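Local atomic coordinates of diacylglycerol kinase (Bacillus anthracis, PDB entry 3S40), a protein that probably phosphorylates diacylglycerol or a related lipid with ATP to give a phosphatidate-type product, as a bacterial member of the diacylglycerol kinase family. Residues T6-V11 against A37-L42; L224-V229 against F255-K260; K132-H137 against S278-P283; K55-F60 against N81-L86. One frame throughout, in Å; residues are numbered along the deposited sequence.

From the N terminus, contact 1 comes first: it closes the loop between residues 6-11 and 37-42 and brings together the starts of strands 11-15 and 42-46 in the parallel sheet. Contact 4 follows in series, joining helices 52-60 and 73-83, its centre about 20 Å from that of contact 1. Contact 3 then spans the longest separation, from hairpin 132-137 to residues 278-283, and contact 2 is nested inside the loop it closes, pairing strands 224-230 and 254-259. Contacts 3 and 4 touch where Gln-136 NE2 lies 2.9 Å from Asn-81 OD1, linking helix 73-83 to the beta-rich part. Contacts 1 and 2 lie on opposite sides of the chain's centre.

Contact 1: residues T6-V11 against A37-L42; sequences TKFEKV and AAFPDL
Thr-6 meets Phe-39 through OG1, which sits at the edge of the ring, 4.1 Å from CE1. That hydroxyl also accepts from Phe-8 N at 2.8 Å, forming an ST turn, and is hydrogen-bonded to Glu-123; Thr-6 is, however, poorly ordered. Phe-8 brings CD2 to within 4.2 Å of Phe-39 CE1, both rings lying against Leu-66 of strand 66-71. Glu-9 O accepts a hydrogen bond from a water that in turn accepts from Asp-41 N, a bridge just ahead of the point where the two chains pair. Lys-10 runs beside Asp-41, both side chains pointing the same way, with CG 3.5 Å from OD2; Lys-10 NZ stays 4.6 Å from Asp-41 OD2, too far for a salt bridge, though the opposite charges are near each other. Val-11 and Leu-42 then form a parallel bridge, the start of the neighbouring strands 11-15 and 42-46 that helix 24-38 connects in a beta-alpha-beta crossover of the kinase domain. Val-11 N donates to Asp-41 O at 3.0 Å (N-H...O 158°). Its CG2, anti to the carbonyl carbon, reaches over one face of the Phe-39 ring, 4.0 Å from the centroid in a CH-pi contact, while Ala-38 CB covers the opposite face; CG1 touches Leu-42 CD1.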
loop_
_atom_site.group_PDB
_atom_site.type_symbol
_atom_site.label_atom_id
_atom_site.label_comp_id
_atom_site.label_asym_id
_atom_site.label_seq_id
_atom_site.Cartn_x
_atom_site.Cartn_y
_atom_site.Cartn_z
ATOM N N THR A 6 -17.672 -15.258 -15.737
ATOM C CA THR A 6 -16.666 -14.553 -14.954
ATOM C C THR A 6 -15.920 -15.482 -13.994
ATOM O O THR A 6 -16.406 -16.556 -13.652
ATOM C CB THR A 6 -17.307 -13.369 -14.185
ATOM O OG1 THR A 6 -16.570 -13.102 -12.990
ATOM C CG2 THR A 6 -18.770 -13.677 -13.811
ATOM N N LYS A 7 -14.729 -15.075 -13.571
ATOM C CA LYS A 7 -13.991 -15.843 -12.583
ATOM C C LYS A 7 -14.371 -15.457 -11.145
ATOM O O LYS A 7 -13.748 -15.916 -10.190
ATOM C CB LYS A 7 -12.480 -15.682 -12.800
ATOM C CG LYS A 7 -11.910 -14.377 -12.287
ATOM C CD LYS A 7 -10.411 -14.272 -12.584
ATOM C CE LYS A 7 -10.142 -14.166 -14.077
ATOM N NZ LYS A 7 -8.759 -13.686 -14.392
ATOM N N PHE A 8 -15.378 -14.603 -10.996
ATOM C CA PHE A 8 -15.822 -14.172 -9.676
ATOM C C PHE A 8 -17.320 -14.389 -9.518
ATOM O O PHE A 8 -18.116 -13.570 -9.955
ATOM C CB PHE A 8 -15.511 -12.694 -9.452
ATOM C CG PHE A 8 -14.065 -12.351 -9.617
ATOM C CD1 PHE A 8 -13.106 -12.916 -8.786
ATOM C CD2 PHE A 8 -13.667 -11.452 -10.594
ATOM C CE1 PHE A 8 -11.754 -12.602 -8.938
ATOM C CE2 PHE A 8 -12.309 -11.121 -10.753
ATOM C CZ PHE A 8 -11.361 -11.698 -9.927
ATOM N N GLU A 9 -17.690 -15.489 -8.873
ATOM C CA GLU A 9 -19.092 -15.877 -8.784
ATOM C C GLU A 9 -19.842 -14.927 -7.852
ATOM O O GLU A 9 -20.936 -14.486 -8.160
ATOM C CB GLU A 9 -19.188 -17.305 -8.273
ATOM C CG GLU A 9 -20.437 -18.032 -8.705
ATOM C CD GLU A 9 -20.462 -19.458 -8.190
ATOM O OE1 GLU A 9 -20.996 -19.679 -7.079
ATOM O OE2 GLU A 9 -19.935 -20.350 -8.892
ATOM N N LYS A 10 -19.228 -14.597 -6.719
ATOM C CA LYS A 10 -19.816 -13.656 -5.780
ATOM C C LYS A 10 -18.859 -12.518 -5.476
ATOM O O LYS A 10 -17.647 -12.717 -5.236
ATOM C CB LYS A 10 -20.246 -14.364 -4.494
ATOM C CG LYS A 10 -21.316 -15.412 -4.741
ATOM C CD LYS A 10 -21.301 -16.470 -3.676
ATOM C CE LYS A 10 -22.219 -16.124 -2.537
ATOM N NZ LYS A 10 -23.005 -17.329 -2.133
ATOM N N VAL A 11 -19.422 -11.325 -5.499
ATOM C CA VAL A 11 -18.676 -10.084 -5.316
ATOM C C VAL A 11 -19.281 -9.277 -4.167
ATOM O O VAL A 11 -20.513 -9.161 -4.038
ATOM C CB VAL A 11 -18.677 -9.233 -6.619
ATOM C CG1 VAL A 11 -17.907 -7.926 -6.429
ATOM C CG2 VAL A 11 -18.131 -10.047 -7.810
ATOM N N ALA A 37 -23.713 -4.896 -13.881
ATOM C CA ALA A 37 -23.891 -5.526 -15.185
ATOM C C ALA A 37 -22.973 -6.717 -15.352
ATOM O O ALA A 37 -23.350 -7.710 -15.963
ATOM C CB ALA A 37 -23.653 -4.525 -16.317
ATOM N N ALA A 38 -21.759 -6.599 -14.820
ATOM C CA ALA A 38 -20.726 -7.601 -15.044
ATOM C C ALA A 38 -20.870 -8.779 -14.097
ATOM O O ALA A 38 -20.649 -9.912 -14.496
ATOM C CB ALA A 38 -19.329 -6.983 -14.913
ATOM N N PHE A 39 -21.260 -8.512 -12.852
ATOM C CA PHE A 39 -21.293 -9.557 -11.823
ATOM C C PHE A 39 -22.716 -9.911 -11.350
ATOM O O PHE A 39 -23.324 -9.167 -10.598
ATOM C CB PHE A 39 -20.430 -9.127 -10.632
ATOM C CG PHE A 39 -19.035 -8.684 -11.017
ATOM C CD1 PHE A 39 -18.170 -9.553 -11.682
ATOM C CD2 PHE A 39 -18.586 -7.413 -10.704
ATOM C CE1 PHE A 39 -16.881 -9.157 -12.025
ATOM C CE2 PHE A 39 -17.304 -7.006 -11.045
ATOM C CZ PHE A 39 -16.442 -7.889 -11.713
ATOM N N PRO A 40 -23.232 -11.072 -11.758
ATOM C CA PRO A 40 -24.637 -11.413 -11.495
ATOM C C PRO A 40 -24.997 -11.625 -10.011
ATOM O O PRO A 40 -26.179 -11.793 -9.707
ATOM C CB PRO A 40 -24.823 -12.714 -12.279
ATOM C CG PRO A 40 -23.476 -13.333 -12.271
ATOM C CD PRO A 40 -22.507 -12.183 -12.391
ATOM N N ASP A 41 -24.017 -11.629 -9.115
ATOM C CA ASP A 41 -24.280 -11.695 -7.673
ATOM C C ASP A 41 -23.375 -10.716 -6.957
ATOM O O ASP A 41 -22.198 -10.994 -6.702
ATOM C CB ASP A 41 -24.052 -13.109 -7.134
ATOM C CG ASP A 41 -24.373 -13.247 -5.640
ATOM O OD1 ASP A 41 -24.318 -12.255 -4.878
ATOM O OD2 ASP A 41 -24.657 -14.381 -5.207
ATOM N N LEU A 42 -23.944 -9.574 -6.613
ATOM C CA LEU A 42 -23.171 -8.453 -6.130
ATOM C C LEU A 42 -23.782 -7.911 -4.845
ATOM O O LEU A 42 -24.957 -7.585 -4.789
ATOM C CB LEU A 42 -23.137 -7.365 -7.200
ATOM C CG LEU A 42 -22.535 -6.009 -6.818
ATOM C CD1 LEU A 42 -21.074 -6.189 -6.429
ATOM C CD2 LEU A 42 -22.670 -4.990 -7.976
HETATM O O HOH W 1 -21.064 -11.949 -9.397
HETATM O O HOH W 2 -22.114 -11.373 -3.309
#

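Contact 2: residues L224-V229 against F255-K260; sequences LDIFVV and FHVKAK
Ile-226 and Val-257 lie side by side and point the same way, Ile-226 CD1 resting 3.8 Å from Val-257 CG1. Ala-259 CB flanks the same methyl more loosely, and Tyr-187 of strand 181-187 touches all three residues. Further along this face Val-228 crosses Phe-255 obliquely: Val-228 CB and Phe-255 CB are 4.0 Å apart, and Val-228 CG2 comes to the edge of the ring near its plane. Phe-255 also stacks on Tyr-192. The backbones beneath run antiparallel, with axes 4.7 Å apart and 173° between their directions. Leu-224/Ala-259, Ile-226/Val-257 and Val-228/Phe-255 are the hydrogen-bonded pairs, each with two N-H...O bonds. Strand 254-259 is thus an outermost strand of the sheet in which 224-230 also pairs with 198-202, part of the beta sandwich-like domain shared with NAD kinases. The non-hydrogen-bonded pairs Asp-225/Lys-258 and Phe-227/His-256 put three polar side chains and one phenyl ring on the other face. His-256 CB approaches Phe-227 CD1 at 4.2 Å, and its ring edge faces Ile-226 O, with CD2 3.1 Å away. From NE2 it donates to Asp-225 OD1 at 2.7 Å, on the anti lone pair; the acceptor lies only 4° out of the imidazole plane, although ring and carboxylate planes are 35° apart. ND1 bonds to Asp-248, so both nitrogens hold the ring's rotation. Lys-258 lies beside the carboxylate, with CE 3.1 Å from Asp-225 OD1, and bends at chi4 to place NZ 2.8 Å from Asp-225 OD2, on its syn lone pair, in a salt bridge. NZ also pairs with Asp-221.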
loop_
_atom_site.group_PDB
_atom_site.type_symbol
_atom_site.label_atom_id
_atom_site.label_comp_id
_atom_site.label_asym_id
_atom_site.label_seq_id
_atom_site.Cartn_x
_atom_site.Cartn_y
_atom_site.Cartn_z
ATOM N N LEU A 224 11.768 -6.383 -0.259
ATOM C CA LEU A 224 11.467 -5.077 0.292
ATOM C C LEU A 224 12.647 -4.163 0.021
ATOM O O LEU A 224 13.794 -4.634 -0.068
ATOM C CB LEU A 224 11.279 -5.202 1.795
ATOM C CG LEU A 224 9.996 -5.949 2.131
ATOM C CD1 LEU A 224 9.795 -6.059 3.627
ATOM C CD2 LEU A 224 8.829 -5.209 1.485
ATOM N N ASP A 225 12.366 -2.864 -0.096
ATOM C CA ASP A 225 13.395 -1.859 -0.347
ATOM C C ASP A 225 13.718 -1.060 0.909
ATOM O O ASP A 225 12.877 -0.327 1.440
ATOM C CB ASP A 225 12.973 -0.911 -1.472
ATOM C CG ASP A 225 13.090 -1.554 -2.837
ATOM O OD1 ASP A 225 13.944 -1.117 -3.647
ATOM O OD2 ASP A 225 12.341 -2.519 -3.092
ATOM N N ILE A 226 14.943 -1.225 1.384
ATOM C CA ILE A 226 15.444 -0.424 2.484
ATOM C C ILE A 226 16.000 0.861 1.904
ATOM O O ILE A 226 16.761 0.843 0.937
ATOM C CB ILE A 226 16.579 -1.138 3.225
ATOM C CG1 ILE A 226 16.105 -2.494 3.756
ATOM C CG2 ILE A 226 17.124 -0.251 4.335
ATOM C CD1 ILE A 226 17.193 -3.293 4.454
ATOM N N PHE A 227 15.624 1.979 2.501
ATOM C CA PHE A 227 16.060 3.275 2.012
ATOM C C PHE A 227 16.403 4.148 3.214
ATOM O O PHE A 227 15.550 4.432 4.074
ATOM C CB PHE A 227 14.949 3.913 1.166
ATOM C CG PHE A 227 15.362 5.179 0.455
ATOM C CD1 PHE A 227 15.998 5.124 -0.769
ATOM C CD2 PHE A 227 15.113 6.420 1.022
ATOM C CE1 PHE A 227 16.374 6.284 -1.430
ATOM C CE2 PHE A 227 15.483 7.588 0.368
ATOM C CZ PHE A 227 16.112 7.519 -0.858
ATOM N N VAL A 228 17.661 4.560 3.281
ATOM C CA VAL A 228 18.137 5.364 4.395
ATOM C C VAL A 228 18.673 6.703 3.915
ATOM O O VAL A 228 19.521 6.756 3.030
ATOM C CB VAL A 228 19.255 4.643 5.140
ATOM C CG1 VAL A 228 19.761 5.512 6.284
ATOM C CG2 VAL A 228 18.765 3.296 5.651
ATOM N N VAL A 229 18.184 7.797 4.479
ATOM C CA VAL A 229 18.816 9.067 4.161
ATOM C C VAL A 229 19.746 9.455 5.299
ATOM O O VAL A 229 19.312 9.629 6.435
ATOM C CB VAL A 229 17.819 10.175 3.896
ATOM C CG1 VAL A 229 18.566 11.438 3.449
ATOM C CG2 VAL A 229 16.819 9.735 2.836
ATOM N N PHE A 255 21.620 5.274 1.507
ATOM C CA PHE A 255 21.774 3.832 1.420
ATOM C C PHE A 255 20.473 3.189 0.921
ATOM O O PHE A 255 19.404 3.433 1.464
ATOM C CB PHE A 255 22.159 3.252 2.779
ATOM C CG PHE A 255 22.317 1.755 2.774
ATOM C CD1 PHE A 255 23.364 1.157 2.091
ATOM C CD2 PHE A 255 21.429 0.948 3.470
ATOM C CE1 PHE A 255 23.517 -0.228 2.096
ATOM C CE2 PHE A 255 21.574 -0.437 3.480
ATOM C CZ PHE A 255 22.617 -1.025 2.792
ATOM N N HIS A 256 20.577 2.369 -0.119
ATOM C CA HIS A 256 19.419 1.694 -0.674
ATOM C C HIS A 256 19.790 0.278 -1.028
ATOM O O HIS A 256 20.717 0.044 -1.809
ATOM C CB HIS A 256 18.922 2.414 -1.927
ATOM C CG HIS A 256 17.777 1.724 -2.603
ATOM N ND1 HIS A 256 17.495 1.887 -3.941
ATOM C CD2 HIS A 256 16.828 0.885 -2.118
ATOM C CE1 HIS A 256 16.430 1.171 -4.255
ATOM N NE2 HIS A 256 16.011 0.548 -3.167
ATOM N N VAL A 257 19.080 -0.679 -0.446
ATOM C CA VAL A 257 19.302 -2.069 -0.797
ATOM C C VAL A 257 17.972 -2.803 -0.802
ATOM O O VAL A 257 16.999 -2.345 -0.194
ATOM C CB VAL A 257 20.260 -2.761 0.193
ATOM C CG1 VAL A 257 19.576 -2.985 1.536
ATOM C CG2 VAL A 257 20.734 -4.088 -0.373
ATOM N N LYS A 258 17.927 -3.933 -1.497
ATOM C CA LYS A 258 16.750 -4.787 -1.472
ATOM C C LYS A 258 17.018 -6.015 -0.635
ATOM O O LYS A 258 18.066 -6.620 -0.758
ATOM C CB LYS A 258 16.344 -5.179 -2.894
ATOM C CG LYS A 258 15.514 -4.101 -3.597
ATOM C CD LYS A 258 15.539 -4.278 -5.107
ATOM C CE LYS A 258 14.591 -3.314 -5.797
ATOM N NZ LYS A 258 13.171 -3.679 -5.509
ATOM N N ALA A 259 16.077 -6.384 0.226
ATOM C CA ALA A 259 16.275 -7.560 1.067
ATOM C C ALA A 259 14.958 -8.236 1.430
ATOM O O ALA A 259 13.904 -7.612 1.373
ATOM C CB ALA A 259 17.051 -7.187 2.318
ATOM N N LYS A 260 15.014 -9.517 1.788
ATOM C CA LYS A 260 13.798 -10.245 2.158
ATOM C C LYS A 260 13.562 -10.282 3.662
ATOM O O LYS A 260 12.424 -10.364 4.104
ATOM C CB LYS A 260 13.801 -11.671 1.608
ATOM C CG LYS A 260 13.636 -11.764 0.107
ATOM C CD LYS A 260 13.316 -13.185 -0.307
ATOM C CE LYS A 260 13.054 -13.285 -1.802
ATOM N NZ LYS A 260 12.336 -14.549 -2.148
#

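Contact 3: residues K132-H137 against S278-P283; sequences KANGQH and SSLHTP
Leu-280 reaches from segment 278-283 into the turn of residues 132-137, and its side chain carries most of the apolar contact. CB points toward the hairpin, and CG is set beside the backbone N and anti to the carbonyl carbon (chi1 -72°). The branch then divides its two methyls. CD1 comes 4.0 Å from Ala-133 CB and 3.8 Å from Gln-136 CG, so it lies between side chains from both arms of the turn. CD2 goes to the turn itself, 3.5 Å from Asn-134 CB and 3.6 Å from Ala-133 O. Ala-133 and Gln-136 are joined by a reciprocal pair of backbone hydrogen bonds, N to O in each direction, with Asn-134 and Gly-135 between them: a two-residue beta hairpin linking strands 125-133 and 136-138, in which both loop residues have positive phi. Leu-280, on a weakly bonded strand at the edge of another antiparallel sheet, packs against this turn and so joins the two sheets at the surface. Beyond the leucine, Asn-134 ND2 donates to Pro-283 O at 3.2 Å. The bond is nearly straight (172°), with the acceptor in the amide plane and the donor on a carbonyl lone pair. Asn-134 OD1 accepts from Gln-285 N, so both ends of the amide are engaged and its orientation is fixed. Gln-136 bends at chi2, and its NE2 bonds to Asn-81.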
loop_
_atom_site.group_PDB
_atom_site.type_symbol
_atom_site.label_atom_id
_atom_site.label_comp_id
_atom_site.label_asym_id
_atom_site.label_seq_id
_atom_site.Cartn_x
_atom_site.Cartn_y
_atom_site.Cartn_z
ATOM N N LYS A 132 5.279 -7.750 6.547
ATOM C CA LYS A 132 4.995 -7.937 7.969
ATOM C C LYS A 132 6.092 -7.336 8.845
ATOM O O LYS A 132 7.249 -7.763 8.793
ATOM C CB LYS A 132 4.879 -9.420 8.309
ATOM C CG LYS A 132 3.525 -9.832 8.840
ATOM C CD LYS A 132 3.648 -10.983 9.822
ATOM C CE LYS A 132 2.527 -11.993 9.632
ATOM N NZ LYS A 132 2.443 -12.969 10.759
ATOM N N ALA A 133 5.720 -6.360 9.670
ATOM C CA ALA A 133 6.663 -5.769 10.618
ATOM C C ALA A 133 6.227 -6.068 12.056
ATOM O O ALA A 133 5.148 -5.658 12.469
ATOM C CB ALA A 133 6.770 -4.267 10.383
ATOM N N ASN A 134 7.062 -6.782 12.808
ATOM C CA ASN A 134 6.694 -7.209 14.158
ATOM C C ASN A 134 5.256 -7.723 14.176
ATOM O O ASN A 134 4.440 -7.260 14.970
ATOM C CB ASN A 134 6.832 -6.057 15.173
ATOM C CG ASN A 134 8.285 -5.705 15.481
ATOM O OD1 ASN A 134 9.205 -6.433 15.106
ATOM N ND2 ASN A 134 8.493 -4.588 16.191
ATOM N N GLY A 135 4.942 -8.652 13.280
ATOM C CA GLY A 135 3.596 -9.207 13.196
ATOM C C GLY A 135 2.486 -8.198 12.943
ATOM O O GLY A 135 1.368 -8.339 13.442
ATOM N N GLN A 136 2.803 -7.168 12.170
ATOM C CA GLN A 136 1.823 -6.204 11.691
ATOM C C GLN A 136 1.972 -6.111 10.164
ATOM O O GLN A 136 3.100 -5.994 9.653
ATOM C CB GLN A 136 2.089 -4.854 12.347
ATOM C CG GLN A 136 1.455 -3.665 11.652
ATOM C CD GLN A 136 -0.037 -3.580 11.879
ATOM O OE1 GLN A 136 -0.494 -2.971 12.847
ATOM N NE2 GLN A 136 -0.808 -4.189 10.984
ATOM N N HIS A 137 0.858 -6.178 9.434
ATOM C CA HIS A 137 0.909 -6.169 7.964
ATOM C C HIS A 137 0.862 -4.767 7.382
ATOM O O HIS A 137 0.050 -3.949 7.811
ATOM C CB HIS A 137 -0.258 -6.959 7.350
ATOM C CG HIS A 137 -0.255 -8.411 7.695
ATOM N ND1 HIS A 137 -1.031 -8.936 8.707
ATOM C CD2 HIS A 137 0.425 -9.453 7.160
ATOM C CE1 HIS A 137 -0.827 -10.240 8.779
ATOM N NE2 HIS A 137 0.049 -10.580 7.848
ATOM N N SER A 278 -1.622 3.237 13.414
ATOM C CA SER A 278 -0.854 2.023 13.683
ATOM C C SER A 278 0.263 2.259 14.701
ATOM O O SER A 278 0.809 3.361 14.798
ATOM C CB SER A 278 -0.285 1.449 12.387
ATOM O OG SER A 278 -1.327 1.088 11.498
ATOM N N SER A 279 0.609 1.213 15.448
ATOM C CA SER A 279 1.528 1.360 16.571
ATOM C C SER A 279 2.658 0.335 16.586
ATOM O O SER A 279 2.492 -0.790 17.068
ATOM C CB SER A 279 0.762 1.278 17.890
ATOM O OG SER A 279 0.218 -0.018 18.071
ATOM N N LEU A 280 3.811 0.733 16.064
ATOM C CA LEU A 280 5.014 -0.068 16.201
ATOM C C LEU A 280 6.124 0.828 16.712
ATOM O O LEU A 280 5.933 2.026 16.900
ATOM C CB LEU A 280 5.421 -0.697 14.860
ATOM C CG LEU A 280 4.557 -1.842 14.319
ATOM C CD1 LEU A 280 4.671 -1.944 12.811
ATOM C CD2 LEU A 280 4.928 -3.159 14.983
ATOM N N HIS A 281 7.294 0.241 16.922
ATOM C CA HIS A 281 8.449 0.995 17.362
ATOM C C HIS A 281 9.638 0.058 17.358
ATOM O O HIS A 281 9.475 -1.156 17.482
ATOM C CB HIS A 281 8.214 1.547 18.765
ATOM C CG HIS A 281 7.836 0.497 19.757
ATOM N ND1 HIS A 281 8.703 -0.502 20.146
ATOM C CD2 HIS A 281 6.675 0.269 20.416
ATOM C CE1 HIS A 281 8.096 -1.292 21.016
ATOM N NE2 HIS A 281 6.866 -0.846 21.196
ATOM N N THR A 282 10.832 0.621 17.201
ATOM C CA THR A 282 12.057 -0.173 17.217
ATOM C C THR A 282 12.256 -0.855 18.571
ATOM O O THR A 282 11.738 -0.387 19.580
ATOM C CB THR A 282 13.301 0.706 16.897
ATOM O OG1 THR A 282 13.304 1.872 17.736
ATOM C CG2 THR A 282 13.295 1.135 15.435
ATOM N N PRO A 283 13.003 -1.974 18.596
ATOM C CA PRO A 283 13.558 -2.638 17.409
ATOM C C PRO A 283 12.456 -3.352 16.629
ATOM O O PRO A 283 11.339 -3.476 17.133
ATOM C CB PRO A 283 14.541 -3.654 18.000
ATOM C CG PRO A 283 13.999 -3.946 19.356
ATOM C CD PRO A 283 13.401 -2.653 19.842
#

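Contact 4: residues K55-F60 against N81-L86; sequences KYCQEF and NGLAPL
Cys-57 and Leu-83 make the tightest apolar touch here: Leu-83 CD1 lies 3.5 Å from Cys-57 CB, and the other methyl, CD2, is 4.0 Å from Cys-57 SG. The sulfur is set anti to the carbonyl carbon, beside the backbone N (chi1 -76°), so the leucine branch meets both side-chain atoms of the cysteine. Next to this pair, Gln-58 meets the carbonyl oxygen of Gly-82 with two of its atoms. Its CG is 3.4 Å from Gly-82 O, and from there the chain runs extended to the amide, where NE2 donates to that same oxygen in a weak hydrogen bond of 3.3 Å (N-H...O 152°). Leu-86 CD1 adds a looser cover, 4.1 Å from both CA and CG of Gln-58. The close approach of the helices is consistent with the glycine at 82, the residue nearest Cys-57 across the interface, with their CA atoms 5.7 Å apart: a CB there would point toward the other helix and fall a tight 3.2 Å from Cys-57 CB. Leu-86 is brought back to the interface by the type I turn from Leu-83 to Leu-86, in which Leu-86 N bonds to Leu-83 O at 2.9 Å. Farther out, both leucines touch Ala-61, and Cys-57 rests on Ile-14 of strand 11-15. Helix 52-60 and the later part of helix 73-83 meet here, with strand 66-71 between them in sequence. Consecutive helices packing beside one another along a parallel sheet are typical of an alternating alpha/beta fold, here that of the diacylglycerol kinase catalytic domain.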
loop_
_atom_site.group_PDB
_atom_site.type_symbol
_atom_site.label_atom_id
_atom_site.label_comp_id
_atom_site.label_asym_id
_atom_site.label_seq_id
_atom_site.Cartn_x
_atom_site.Cartn_y
_atom_site.Cartn_z
ATOM N N LYS A 55 -14.302 -5.278 9.482
ATOM C CA LYS A 55 -15.259 -6.302 9.892
ATOM C C LYS A 55 -15.978 -6.925 8.701
ATOM O O LYS A 55 -16.265 -8.109 8.725
ATOM C CB LYS A 55 -16.290 -5.758 10.884
ATOM C CG LYS A 55 -15.702 -5.391 12.217
ATOM C CD LYS A 55 -16.669 -4.580 13.043
ATOM C CE LYS A 55 -15.957 -3.941 14.237
ATOM N NZ LYS A 55 -16.909 -3.200 15.121
ATOM N N TYR A 56 -16.279 -6.135 7.670
ATOM C CA TYR A 56 -16.990 -6.692 6.519
ATOM C C TYR A 56 -16.062 -7.650 5.788
ATOM O O TYR A 56 -16.482 -8.736 5.371
ATOM C CB TYR A 56 -17.456 -5.615 5.539
ATOM C CG TYR A 56 -18.451 -4.608 6.062
ATOM C CD1 TYR A 56 -19.231 -4.866 7.179
ATOM C CD2 TYR A 56 -18.609 -3.378 5.416
ATOM C CE1 TYR A 56 -20.161 -3.915 7.643
ATOM C CE2 TYR A 56 -19.518 -2.436 5.864
ATOM C CZ TYR A 56 -20.293 -2.706 6.973
ATOM O OH TYR A 56 -21.180 -1.749 7.405
ATOM N N CYS A 57 -14.794 -7.255 5.651
ATOM C CA CYS A 57 -13.824 -8.115 4.979
ATOM C C CYS A 57 -13.752 -9.451 5.670
ATOM O O CYS A 57 -13.815 -10.493 5.025
ATOM C CB CYS A 57 -12.428 -7.479 4.929
ATOM S SG CYS A 57 -12.282 -6.173 3.677
ATOM N N GLN A 58 -13.622 -9.409 6.989
ATOM C CA GLN A 58 -13.476 -10.625 7.777
ATOM C C GLN A 58 -14.734 -11.488 7.745
ATOM O O GLN A 58 -14.645 -12.702 7.716
ATOM C CB GLN A 58 -13.042 -10.293 9.209
ATOM C CG GLN A 58 -11.571 -9.858 9.222
ATOM C CD GLN A 58 -11.065 -9.392 10.568
ATOM O OE1 GLN A 58 -11.839 -9.096 11.476
ATOM N NE2 GLN A 58 -9.751 -9.302 10.693
ATOM N N GLU A 59 -15.903 -10.859 7.679
ATOM C CA GLU A 59 -17.125 -11.641 7.620
ATOM C C GLU A 59 -17.333 -12.277 6.249
ATOM O O GLU A 59 -17.799 -13.402 6.158
ATOM C CB GLU A 59 -18.330 -10.786 7.980
ATOM C CG GLU A 59 -19.636 -11.468 7.694
ATOM C CD GLU A 59 -20.819 -10.609 8.106
ATOM O OE1 GLU A 59 -20.585 -9.504 8.654
ATOM O OE2 GLU A 59 -21.974 -11.040 7.883
ATOM N N PHE A 60 -17.009 -11.556 5.180
ATOM C CA PHE A 60 -17.301 -12.074 3.840
ATOM C C PHE A 60 -16.143 -12.788 3.158
ATOM O O PHE A 60 -16.313 -13.363 2.084
ATOM C CB PHE A 60 -17.837 -10.969 2.933
ATOM C CG PHE A 60 -19.246 -10.585 3.253
ATOM C CD1 PHE A 60 -20.298 -11.152 2.569
ATOM C CD2 PHE A 60 -19.515 -9.668 4.260
ATOM C CE1 PHE A 60 -21.594 -10.795 2.865
ATOM C CE2 PHE A 60 -20.807 -9.308 4.566
ATOM C CZ PHE A 60 -21.854 -9.874 3.868
ATOM N N ASN A 81 -5.499 -4.977 6.430
ATOM C CA ASN A 81 -5.460 -5.518 7.776
ATOM C C ASN A 81 -6.552 -6.511 8.075
ATOM O O ASN A 81 -6.353 -7.435 8.848
ATOM C CB ASN A 81 -5.491 -4.387 8.788
ATOM C CG ASN A 81 -4.117 -3.886 9.092
ATOM O OD1 ASN A 81 -3.562 -4.185 10.149
ATOM N ND2 ASN A 81 -3.524 -3.165 8.139
ATOM N N GLY A 82 -7.714 -6.314 7.468
ATOM C CA GLY A 82 -8.798 -7.260 7.619
ATOM C C GLY A 82 -8.461 -8.593 6.987
ATOM O O GLY A 82 -8.646 -9.639 7.589
ATOM N N LEU A 83 -7.947 -8.559 5.770
ATOM C CA LEU A 83 -7.745 -9.793 5.010
ATOM C C LEU A 83 -6.432 -10.491 5.310
ATOM O O LEU A 83 -6.372 -11.724 5.355
ATOM C CB LEU A 83 -7.807 -9.498 3.518
ATOM C CG LEU A 83 -9.146 -9.636 2.787
ATOM C CD1 LEU A 83 -10.266 -9.998 3.735
ATOM C CD2 LEU A 83 -9.469 -8.380 1.990
ATOM N N ALA A 84 -5.373 -9.708 5.505
ATOM C CA ALA A 84 -4.035 -10.287 5.513
ATOM C C ALA A 84 -3.870 -11.480 6.472
ATOM O O ALA A 84 -3.254 -12.484 6.112
ATOM C CB ALA A 84 -2.974 -9.218 5.774
ATOM N N PRO A 85 -4.413 -11.386 7.694
ATOM C CA PRO A 85 -4.156 -12.515 8.608
ATOM C C PRO A 85 -5.037 -13.749 8.398
ATOM O O PRO A 85 -4.853 -14.739 9.101
ATOM C CB PRO A 85 -4.376 -11.903 9.999
ATOM C CG PRO A 85 -5.217 -10.703 9.778
ATOM C CD PRO A 85 -4.978 -10.214 8.382
ATOM N N LEU A 86 -5.940 -13.709 7.426
ATOM C CA LEU A 86 -6.889 -14.790 7.216
ATOM C C LEU A 86 -6.349 -15.926 6.361
ATOM O O LEU A 86 -5.526 -15.707 5.463
ATOM C CB LEU A 86 -8.161 -14.242 6.551
ATOM C CG LEU A 86 -8.832 -13.056 7.248
ATOM C CD1 LEU A 86 -10.188 -12.713 6.586
ATOM C CD2 LEU A 86 -9.002 -13.320 8.743
#